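Local structure of cellulose hydrolase (Bacillus licheniformis, 4YZT) at residues 230-238 and 482-492; 280-288 and 335-343. The protein probably hydrolyses internal beta-1,4-glucosidic bonds of cellulose, as a three-module family 5 endoglucanase that binds cellotetraose. One frame throughout, in Å; residues are numbered along the deposited sequence.

Interaction 1. Residues 230-238 and 482-492; sequences YVSNWWGRT and WSWTPYLNYDE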
loop_
_atom_site.group_PDB
_atom_site.type_symbol
_atom_site.label_atom_id
_atom_site.label_comp_id
_atom_site.label_asym_id
_atom_site.label_seq_id
_atom_site.Cartn_x
_atom_site.Cartn_y
_atom_site.Cartn_z
ATOM N N TYR A 230 -0.971 9.497 -6.669
ATOM C CA TYR A 230 -0.138 8.474 -7.286
ATOM C C TYR A 230 -0.417 7.111 -6.638
ATOM O O TYR A 230 -0.647 6.124 -7.350
ATOM C CB TYR A 230 1.377 8.786 -7.204
ATOM C CG TYR A 230 2.148 7.508 -7.461
ATOM C CD1 TYR A 230 2.100 6.882 -8.714
ATOM C CD2 TYR A 230 2.829 6.861 -6.425
ATOM C CE1 TYR A 230 2.752 5.673 -8.942
ATOM C CE2 TYR A 230 3.482 5.643 -6.643
ATOM C CZ TYR A 230 3.436 5.058 -7.899
ATOM O OH TYR A 230 4.070 3.855 -8.121
ATOM N N VAL A 231 -0.403 7.042 -5.304
ATOM C CA VAL A 231 -0.520 5.731 -4.665
ATOM C C VAL A 231 -1.886 5.120 -4.940
ATOM O O VAL A 231 -1.997 3.899 -5.053
ATOM C CB VAL A 231 -0.236 5.776 -3.127
ATOM C CG1 VAL A 231 1.166 6.313 -2.863
ATOM C CG2 VAL A 231 -1.257 6.587 -2.383
ATOM N N SER A 232 -2.898 5.967 -5.122
ATOM C CA SER A 232 -4.267 5.492 -5.380
ATOM C C SER A 232 -4.671 5.492 -6.862
ATOM O O SER A 232 -5.804 5.096 -7.210
ATOM C CB SER A 232 -5.276 6.345 -4.606
ATOM O OG SER A 232 -5.019 6.302 -3.212
ATOM N N ASN A 233 -3.751 5.916 -7.725
ATOM C CA ASN A 233 -4.038 6.157 -9.152
ATOM C C ASN A 233 -5.311 6.989 -9.314
ATOM O O ASN A 233 -6.305 6.541 -9.878
ATOM C CB ASN A 233 -4.154 4.846 -9.934
ATOM C CG ASN A 233 -4.279 5.076 -11.437
ATOM O OD1 ASN A 233 -4.030 6.181 -11.928
ATOM N ND2 ASN A 233 -4.675 4.044 -12.167
ATOM N N TRP A 234 -5.268 8.200 -8.770
ATOM C CA TRP A 234 -6.341 9.166 -8.977
ATOM C C TRP A 234 -5.955 10.159 -10.079
ATOM O O TRP A 234 -4.784 10.501 -10.226
ATOM C CB TRP A 234 -6.636 9.929 -7.678
ATOM C CG TRP A 234 -7.492 9.196 -6.671
ATOM C CD1 TRP A 234 -7.741 7.862 -6.616
ATOM C CD2 TRP A 234 -8.225 9.789 -5.590
ATOM N NE1 TRP A 234 -8.581 7.579 -5.560
ATOM C CE2 TRP A 234 -8.896 8.750 -4.919
ATOM C CE3 TRP A 234 -8.394 11.106 -5.138
ATOM C CZ2 TRP A 234 -9.712 8.976 -3.811
ATOM C CZ3 TRP A 234 -9.198 11.332 -4.038
ATOM C CH2 TRP A 234 -9.847 10.269 -3.383
ATOM N N TRP A 235 -6.950 10.636 -10.822
ATOM C CA TRP A 235 -6.777 11.720 -11.785
ATOM C C TRP A 235 -5.674 11.511 -12.816
ATOM O O TRP A 235 -5.056 12.472 -13.272
ATOM C CB TRP A 235 -6.527 13.044 -11.043
ATOM C CG TRP A 235 -7.568 13.344 -9.981
ATOM C CD1 TRP A 235 -8.915 13.259 -10.111
ATOM C CD2 TRP A 235 -7.323 13.795 -8.643
ATOM N NE1 TRP A 235 -9.535 13.618 -8.938
ATOM C CE2 TRP A 235 -8.575 13.945 -8.018
ATOM C CE3 TRP A 235 -6.165 14.070 -7.908
ATOM C CZ2 TRP A 235 -8.703 14.364 -6.688
ATOM C CZ3 TRP A 235 -6.293 14.485 -6.598
ATOM C CH2 TRP A 235 -7.553 14.631 -6.001
ATOM N N GLY A 236 -5.426 10.257 -13.184
ATOM C CA GLY A 236 -4.455 9.954 -14.217
ATOM C C GLY A 236 -3.003 10.045 -13.779
ATOM O O GLY A 236 -2.108 10.070 -14.630
ATOM N N ARG A 237 -2.749 10.066 -12.469
ATOM C CA ARG A 237 -1.366 10.139 -11.980
ATOM C C ARG A 237 -0.758 8.737 -11.926
ATOM O O ARG A 237 -0.657 8.126 -10.862
ATOM C CB ARG A 237 -1.300 10.813 -10.588
ATOM C CG ARG A 237 0.118 11.223 -10.169
ATOM C CD ARG A 237 0.145 12.106 -8.908
ATOM N NE ARG A 237 1.492 12.610 -8.639
ATOM C CZ ARG A 237 1.762 13.674 -7.883
ATOM N NH1 ARG A 237 0.772 14.351 -7.306
ATOM N NH2 ARG A 237 3.024 14.073 -7.707
ATOM N N THR A 238 -0.340 8.248 -13.087
ATOM C CA THR A 238 0.009 6.852 -13.262
ATOM C C THR A 238 1.492 6.544 -13.090
ATOM O O THR A 238 1.882 5.380 -13.131
ATOM C CB THR A 238 -0.402 6.367 -14.664
ATOM O OG1 THR A 238 0.290 7.139 -15.654
ATOM C CG2 THR A 238 -1.910 6.515 -14.880
ATOM N N TRP A 482 -14.856 16.717 -9.306
ATOM C CA TRP A 482 -13.531 17.255 -9.611
ATOM C C TRP A 482 -13.597 18.229 -10.791
ATOM O O TRP A 482 -13.660 17.805 -11.939
ATOM C CB TRP A 482 -12.546 16.131 -9.954
ATOM C CG TRP A 482 -12.667 14.872 -9.126
ATOM C CD1 TRP A 482 -12.958 13.616 -9.588
ATOM C CD2 TRP A 482 -12.490 14.747 -7.708
ATOM N NE1 TRP A 482 -12.969 12.718 -8.546
ATOM C CE2 TRP A 482 -12.691 13.385 -7.382
ATOM C CE3 TRP A 482 -12.179 15.650 -6.684
ATOM C CZ2 TRP A 482 -12.595 12.901 -6.072
ATOM C CZ3 TRP A 482 -12.084 15.169 -5.377
ATOM C CH2 TRP A 482 -12.290 13.806 -5.086
ATOM N N SER A 483 -13.562 19.528 -10.522
ATOM C CA SER A 483 -13.790 20.510 -11.577
ATOM C C SER A 483 -12.652 20.652 -12.591
ATOM O O SER A 483 -12.894 21.060 -13.731
ATOM C CB SER A 483 -14.060 21.877 -10.954
ATOM O OG SER A 483 -12.925 22.300 -10.229
ATOM N N TRP A 484 -11.425 20.322 -12.185
ATOM C CA TRP A 484 -10.226 20.729 -12.936
ATOM C C TRP A 484 -9.661 19.667 -13.888
ATOM O O TRP A 484 -8.713 19.942 -14.628
ATOM C CB TRP A 484 -9.119 21.138 -11.964
ATOM C CG TRP A 484 -8.532 19.950 -11.251
ATOM C CD1 TRP A 484 -7.443 19.227 -11.636
ATOM C CD2 TRP A 484 -9.026 19.325 -10.056
ATOM N NE1 TRP A 484 -7.216 18.194 -10.751
ATOM C CE2 TRP A 484 -8.173 18.232 -9.772
ATOM C CE3 TRP A 484 -10.101 19.579 -9.199
ATOM C CZ2 TRP A 484 -8.360 17.404 -8.669
ATOM C CZ3 TRP A 484 -10.281 18.758 -8.092
ATOM C CH2 TRP A 484 -9.414 17.682 -7.839
ATOM N N THR A 485 -10.222 18.461 -13.854
ATOM C CA THR A 485 -9.704 17.353 -14.656
ATOM C C THR A 485 -10.810 16.404 -15.091
ATOM O O THR A 485 -11.779 16.195 -14.357
ATOM C CB THR A 485 -8.621 16.539 -13.887
ATOM O OG1 THR A 485 -8.144 15.470 -14.714
ATOM C CG2 THR A 485 -9.187 15.914 -12.594
ATOM N N PRO A 486 -10.670 15.828 -16.299
ATOM C CA PRO A 486 -11.614 14.812 -16.770
ATOM C C PRO A 486 -11.181 13.427 -16.342
ATOM O O PRO A 486 -11.915 12.453 -16.555
ATOM C CB PRO A 486 -11.554 14.973 -18.288
ATOM C CG PRO A 486 -10.097 15.314 -18.525
ATOM C CD PRO A 486 -9.725 16.226 -17.364
ATOM N N TYR A 487 -10.005 13.326 -15.731
ATOM C CA TYR A 487 -9.487 12.002 -15.380
ATOM C C TYR A 487 -10.199 11.448 -14.153
ATOM O O TYR A 487 -10.452 12.160 -13.178
ATOM C CB TYR A 487 -7.967 12.040 -15.180
ATOM C CG TYR A 487 -7.251 12.015 -16.517
ATOM C CD1 TYR A 487 -6.912 13.186 -17.160
ATOM C CD2 TYR A 487 -6.973 10.810 -17.154
ATOM C CE1 TYR A 487 -6.289 13.175 -18.388
ATOM C CE2 TYR A 487 -6.346 10.782 -18.380
ATOM C CZ TYR A 487 -6.006 11.961 -18.992
ATOM O OH TYR A 487 -5.378 11.943 -20.215
ATOM N N LEU A 488 -10.554 10.170 -14.248
ATOM C CA LEU A 488 -11.285 9.448 -13.214
ATOM C C LEU A 488 -10.338 8.766 -12.218
ATOM O O LEU A 488 -9.113 8.778 -12.397
ATOM C CB LEU A 488 -12.209 8.402 -13.855
ATOM C CG LEU A 488 -13.165 8.901 -14.957
ATOM C CD1 LEU A 488 -13.974 7.735 -15.502
ATOM C CD2 LEU A 488 -14.096 9.967 -14.413
ATOM N N ASN A 489 -10.909 8.146 -11.187
ATOM C CA ASN A 489 -10.113 7.530 -10.120
ATOM C C ASN A 489 -10.231 6.012 -10.105
ATOM O O ASN A 489 -11.333 5.461 -10.139
ATOM C CB ASN A 489 -10.530 8.076 -8.755
ATOM C CG ASN A 489 -10.221 9.565 -8.579
ATOM O OD1 ASN A 489 -9.461 10.153 -9.339
ATOM N ND2 ASN A 489 -10.805 10.167 -7.547
ATOM N N TYR A 490 -9.090 5.332 -10.046
ATOM C CA TYR A 490 -9.071 3.869 -9.976
ATOM C C TYR A 490 -9.985 3.301 -8.885
ATOM O O TYR A 490 -10.064 3.845 -7.781
ATOM C CB TYR A 490 -7.644 3.378 -9.746
ATOM C CG TYR A 490 -7.548 1.885 -9.486
ATOM C CD1 TYR A 490 -7.781 0.965 -10.503
ATOM C CD2 TYR A 490 -7.230 1.398 -8.222
ATOM C CE1 TYR A 490 -7.691 -0.403 -10.271
ATOM C CE2 TYR A 490 -7.137 0.030 -7.982
ATOM C CZ TYR A 490 -7.372 -0.862 -9.014
ATOM O OH TYR A 490 -7.286 -2.220 -8.783
ATOM N N ASP A 491 -10.683 2.222 -9.239
ATOM C CA ASP A 491 -11.519 1.423 -8.338
ATOM C C ASP A 491 -12.864 2.109 -8.070
ATOM O O ASP A 491 -13.896 1.507 -8.318
ATOM C CB ASP A 491 -10.793 1.113 -7.018
ATOM C CG ASP A 491 -11.245 -0.195 -6.382
ATOM O OD1 ASP A 491 -11.655 -1.129 -7.106
ATOM O OD2 ASP A 491 -11.175 -0.293 -5.141
ATOM N N GLU A 492 -12.873 3.350 -7.580
ATOM C CA GLU A 492 -14.170 3.977 -7.316
ATOM C C GLU A 492 -14.876 4.360 -8.621
ATOM O O GLU A 492 -16.109 4.336 -8.677
ATOM C CB GLU A 492 -14.033 5.190 -6.385
ATOM C CG GLU A 492 -13.398 6.408 -6.988
ATOM C CD GLU A 492 -13.181 7.522 -5.964
ATOM O OE1 GLU A 492 -13.004 8.680 -6.382
ATOM O OE2 GLU A 492 -13.165 7.238 -4.740
HETATM O O HOH W 1 -8.151 4.511 -5.922
HETATM O O HOH W 2 -6.633 7.641 -12.642
HETATM O O HOH W 3 -10.848 5.555 -4.287
HETATM O O HOH W 4 -5.653 15.073 -13.925
#
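The amide of Asn489 lies flat over one face of the Trp234 indole. The planes are only 7° apart, and ND2 of Asn489 sits 3.3 Å from CD2 of Trp234. The CB of Asn489 adds a CH-pi contact to the five-membered ring. Two bonds fix the amide in this pose. Its ND2 donates to Glu492 OE1 at 2.9 Å, meeting the carboxylate from above its plane. Its OD1 accepts the backbone N of Trp235 at 3.0 Å. CZ3 of Trp234 meets CH2 of Trp482 obliquely, at 4.1 Å. With only an alanine for Trp234, the Asn489 amide would probably lose the flat surface it lies on, and a gap would open beside Trp482.

Trp235 meets two more tryptophans, one at its edge and one over a face. Its CB points away from loop 482-492, but CG, anti to the carbonyl carbon, brings the indole edge back to the face of Trp482. There NE1 of Trp235 comes within 3.4 Å of CG of Trp482, with planes at 81°. Trp484 puts its own edge to a face of Trp235, its CZ2 3.5 Å from Trp235 CE2. The four indoles form an aromatic cluster. Beside it, Tyr490 N donates an almost straight bond to Asn233 O (3.0 Å, 169°), and water 1 links Ser232 O to Tyr490 O.

Asn233 closes helix 228-231 in a Schellman motif, and a type I' turn follows from Trp234 to Arg237. The contact joins the catalytic barrel to the C-terminal module, whose loop 482-492 lies between strands 462-470 and 494-497. Asn233 ND2 adds a bond to Ala464 O.

Interaction 2. Residues 280-288 and 335-343; sequences KHSKWLYHD and PNAIIKPAD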
loop_
_atom_site.group_PDB
_atom_site.type_symbol
_atom_site.label_atom_id
_atom_site.label_comp_id
_atom_site.label_asym_id
_atom_site.label_seq_id
_atom_site.Cartn_x
_atom_site.Cartn_y
_atom_site.Cartn_z
ATOM N N LYS A 280 4.701 -0.927 -12.980
ATOM C CA LYS A 280 5.790 -1.626 -12.306
ATOM C C LYS A 280 6.969 -0.772 -11.904
ATOM O O LYS A 280 7.383 -0.796 -10.758
ATOM C CB LYS A 280 6.329 -2.737 -13.197
ATOM C CG LYS A 280 6.020 -4.116 -12.712
ATOM C CD LYS A 280 6.492 -5.155 -13.729
ATOM C CE LYS A 280 5.653 -6.385 -13.627
ATOM N NZ LYS A 280 5.859 -7.269 -14.807
ATOM N N HIS A 281 7.548 -0.079 -12.879
ATOM C CA HIS A 281 8.757 0.691 -12.626
ATOM C C HIS A 281 8.525 1.721 -11.526
ATOM O O HIS A 281 9.304 1.834 -10.592
ATOM C CB HIS A 281 9.242 1.394 -13.890
ATOM C CG HIS A 281 10.373 2.334 -13.632
ATOM N ND1 HIS A 281 11.686 1.919 -13.592
ATOM C CD2 HIS A 281 10.385 3.657 -13.339
ATOM C CE1 HIS A 281 12.462 2.953 -13.317
ATOM N NE2 HIS A 281 11.697 4.018 -13.151
ATOM N N SER A 282 7.445 2.480 -11.641
ATOM C CA SER A 282 7.145 3.484 -10.626
ATOM C C SER A 282 6.936 2.829 -9.275
ATOM O O SER A 282 7.450 3.301 -8.266
ATOM C CB SER A 282 5.919 4.296 -11.011
ATOM O OG SER A 282 6.173 5.077 -12.172
ATOM N N LYS A 283 6.172 1.745 -9.251
ATOM C CA LYS A 283 5.881 1.075 -7.987
ATOM C C LYS A 283 7.156 0.580 -7.296
ATOM O O LYS A 283 7.320 0.741 -6.084
ATOM C CB LYS A 283 4.922 -0.091 -8.213
ATOM C CG LYS A 283 4.411 -0.717 -6.921
ATOM C CD LYS A 283 4.023 -2.179 -7.143
ATOM C CE LYS A 283 2.810 -2.343 -8.029
ATOM N NZ LYS A 283 2.612 -3.801 -8.378
ATOM N N TRP A 284 8.060 -0.014 -8.075
ATOM C CA TRP A 284 9.307 -0.531 -7.516
ATOM C C TRP A 284 10.174 0.615 -7.001
ATOM O O TRP A 284 10.678 0.573 -5.874
ATOM C CB TRP A 284 10.067 -1.363 -8.559
ATOM C CG TRP A 284 9.330 -2.622 -8.975
ATOM C CD1 TRP A 284 8.175 -3.110 -8.438
ATOM C CD2 TRP A 284 9.706 -3.536 -10.018
ATOM N NE1 TRP A 284 7.811 -4.273 -9.076
ATOM C CE2 TRP A 284 8.727 -4.553 -10.056
ATOM C CE3 TRP A 284 10.775 -3.595 -10.922
ATOM C CZ2 TRP A 284 8.786 -5.622 -10.962
ATOM C CZ3 TRP A 284 10.829 -4.663 -11.835
ATOM C CH2 TRP A 284 9.841 -5.652 -11.846
ATOM N N LEU A 285 10.330 1.649 -7.824
ATOM C CA LEU A 285 11.082 2.845 -7.435
ATOM C C LEU A 285 10.510 3.535 -6.181
ATOM O O LEU A 285 11.255 3.994 -5.318
ATOM C CB LEU A 285 11.122 3.836 -8.602
ATOM C CG LEU A 285 11.969 5.097 -8.397
ATOM C CD1 LEU A 285 13.442 4.711 -8.182
ATOM C CD2 LEU A 285 11.834 6.024 -9.584
ATOM N N TYR A 286 9.191 3.636 -6.106
ATOM C CA TYR A 286 8.533 4.247 -4.954
ATOM C C TYR A 286 8.847 3.469 -3.672
ATOM O O TYR A 286 9.249 4.047 -2.651
ATOM C CB TYR A 286 7.018 4.322 -5.184
ATOM C CG TYR A 286 6.270 5.024 -4.070
ATOM C CD1 TYR A 286 5.802 4.319 -2.968
ATOM C CD2 TYR A 286 6.049 6.400 -4.108
ATOM C CE1 TYR A 286 5.131 4.960 -1.940
ATOM C CE2 TYR A 286 5.371 7.033 -3.091
ATOM C CZ TYR A 286 4.927 6.316 -2.012
ATOM O OH TYR A 286 4.255 6.953 -0.989
ATOM N N HIS A 287 8.687 2.152 -3.721
ATOM C CA HIS A 287 8.905 1.363 -2.515
ATOM C C HIS A 287 10.377 1.374 -2.096
ATOM O O HIS A 287 10.685 1.568 -0.916
ATOM C CB HIS A 287 8.399 -0.063 -2.712
ATOM C CG HIS A 287 6.910 -0.189 -2.593
ATOM N ND1 HIS A 287 6.051 0.120 -3.625
ATOM C CD2 HIS A 287 6.126 -0.579 -1.556
ATOM C CE1 HIS A 287 4.803 -0.080 -3.236
ATOM N NE2 HIS A 287 4.819 -0.502 -1.983
ATOM N N ASP A 288 11.294 1.197 -3.043
ATOM C CA ASP A 288 12.711 1.219 -2.700
ATOM C C ASP A 288 13.124 2.566 -2.121
ATOM O O ASP A 288 13.858 2.631 -1.139
ATOM C CB ASP A 288 13.590 0.907 -3.914
ATOM C CG ASP A 288 15.067 0.965 -3.576
ATOM O OD1 ASP A 288 15.574 0.026 -2.918
ATOM O OD2 ASP A 288 15.723 1.961 -3.947
ATOM N N PRO A 335 20.388 -1.382 -0.486
ATOM C CA PRO A 335 19.839 -0.763 -1.697
ATOM C C PRO A 335 19.591 -1.763 -2.832
ATOM O O PRO A 335 20.338 -2.735 -2.997
ATOM C CB PRO A 335 20.919 0.241 -2.093
ATOM C CG PRO A 335 21.621 0.554 -0.795
ATOM C CD PRO A 335 21.647 -0.751 -0.061
ATOM N N ASN A 336 18.540 -1.497 -3.602
ATOM C CA ASN A 336 18.157 -2.328 -4.735
ATOM C C ASN A 336 18.346 -1.594 -6.051
ATOM O O ASN A 336 17.966 -0.422 -6.177
ATOM C CB ASN A 336 16.691 -2.758 -4.613
ATOM C CG ASN A 336 16.388 -3.417 -3.289
ATOM O OD1 ASN A 336 16.704 -4.591 -3.082
ATOM N ND2 ASN A 336 15.761 -2.668 -2.383
ATOM N N ALA A 337 18.914 -2.286 -7.033
ATOM C CA ALA A 337 19.010 -1.740 -8.376
ATOM C C ALA A 337 17.609 -1.702 -9.010
ATOM O O ALA A 337 16.776 -2.580 -8.762
ATOM C CB ALA A 337 19.980 -2.565 -9.216
ATOM N N ILE A 338 17.349 -0.672 -9.811
ATOM C CA ILE A 338 16.059 -0.524 -10.472
ATOM C C ILE A 338 16.270 -0.390 -11.987
ATOM O O ILE A 338 17.022 0.487 -12.439
ATOM C CB ILE A 338 15.284 0.711 -9.936
ATOM C CG1 ILE A 338 15.167 0.672 -8.406
ATOM C CG2 ILE A 338 13.910 0.788 -10.577
ATOM C CD1 ILE A 338 14.270 -0.448 -7.864
ATOM N N ILE A 339 15.644 -1.278 -12.764
ATOM C CA ILE A 339 15.724 -1.212 -14.226
ATOM C C ILE A 339 14.577 -0.407 -14.851
ATOM O O ILE A 339 13.478 -0.324 -14.288
ATOM C CB ILE A 339 15.728 -2.627 -14.872
ATOM C CG1 ILE A 339 14.378 -3.321 -14.675
ATOM C CG2 ILE A 339 16.882 -3.465 -14.330
ATOM C CD1 ILE A 339 14.246 -4.637 -15.438
ATOM N N LYS A 340 14.851 0.185 -16.015
ATOM C CA LYS A 340 13.844 0.892 -16.815
ATOM C C LYS A 340 14.106 0.622 -18.296
ATOM O O LYS A 340 15.169 0.972 -18.811
ATOM C CB LYS A 340 13.878 2.398 -16.535
ATOM C CG LYS A 340 12.620 3.148 -16.936
ATOM C CD LYS A 340 12.662 4.606 -16.482
ATOM C CE LYS A 340 11.353 5.324 -16.817
ATOM N NZ LYS A 340 11.440 6.785 -16.545
ATOM N N PRO A 341 13.135 0.014 -18.998
ATOM C CA PRO A 341 11.788 -0.311 -18.526
ATOM C C PRO A 341 11.721 -1.636 -17.787
ATOM O O PRO A 341 12.590 -2.486 -17.972
ATOM C CB PRO A 341 10.980 -0.384 -19.831
ATOM C CG PRO A 341 11.966 -0.919 -20.825
ATOM C CD PRO A 341 13.325 -0.360 -20.414
ATOM N N ALA A 342 10.686 -1.811 -16.979
ATOM C CA ALA A 342 10.424 -3.087 -16.329
ATOM C C ALA A 342 9.492 -3.938 -17.181
ATOM O O ALA A 342 9.493 -5.162 -17.087
ATOM C CB ALA A 342 9.831 -2.870 -14.944
ATOM N N ASP A 343 8.673 -3.272 -17.989
ATOM C CA ASP A 343 7.815 -3.944 -18.959
ATOM C C ASP A 343 8.198 -3.510 -20.361
ATOM O O ASP A 343 8.094 -2.330 -20.704
ATOM C CB ASP A 343 6.343 -3.626 -18.701
ATOM C CG ASP A 343 5.710 -4.540 -17.669
ATOM O OD1 ASP A 343 6.077 -5.735 -17.596
ATOM O OD2 ASP A 343 4.823 -4.062 -16.932
HETATM O O HOH W 5 4.204 -1.874 -15.933
HETATM O O HOH W 6 11.359 6.807 -13.684
#
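His281 and Ile339 make the central polar link between helix 280-288 and the strand packed against it. ND1 of His281 donates to Ile339 O at 3.0 Å. The oxygen lies near the plane of the imidazole, at its edge. The ring is turned there by chi1 of 172°, which sets CG anti to the backbone N. The extended Lys340 chain crosses one face of this ring at about a right angle. Its CD lies over the face, 3.7 Å from the ring centroid of His281, a CH-pi contact.

The close packing lies between helix and strand. Ala342 CB touches Trp284 CZ3 at 3.7 Å and also meets Lys280 CB. CG2 of Ile338 rests 3.8 Å from His281 CE1. The CD1 methyl of Ile338 faces the CB atoms of Trp284 and Asp288 more loosely. At the far end the buried Asp288 OD1 takes ND2 of Asn336 at 2.8 Å, on the anti side of the carboxylate. The backbone N of Asn336 adds a weak bond to the same oxygen. The other oxygen, OD2, pairs with Arg292, so both carboxylate oxygens have partners.

Helix 280-296 follows barrel strand 267-272 of the TIM-barrel domain. Strand 338-347 belongs to the mixed sheet of the X2 carbohydrate-binding module. The helix and strand segments run nearly antiparallel, at 157°, with axes 8.9 Å apart.

The opposite end of the contact is looser and wetter. Lys280 NZ forms a salt bridge of 3.2 Å with Asp343 OD1, on the syn side of the carboxylate, and it also pairs with Asp427 of strand 424-431. Water 5 joins Lys280 N to Asp343 OD2. Lys340 is exposed, and water 6 connects its NZ to NE2 of His281.

In the fold
Both contacts fasten the catalytic barrel to another module. Interaction 1 holds the C-terminal module, and interaction 2 holds the X2 module. Their centres are 22 Å apart, and each is partly buried. Interaction 1 joins two loops through edge-to-face indoles and an amide stacked on one of the cluster, with waters bridging the two loops. The side chain of Ser232 there is about 7 Å from a bound glucose unit. Interaction 2 sets a helix on a strand, with apolar packing in the middle, a salt bridge at one end and a buried carboxylate–amide bond at the other. The two meet inside the barrel domain, where Tyr230 and Val231 pack on helix 280-296. Both segments of interaction 2 fall between those of interaction 1 in the sequence.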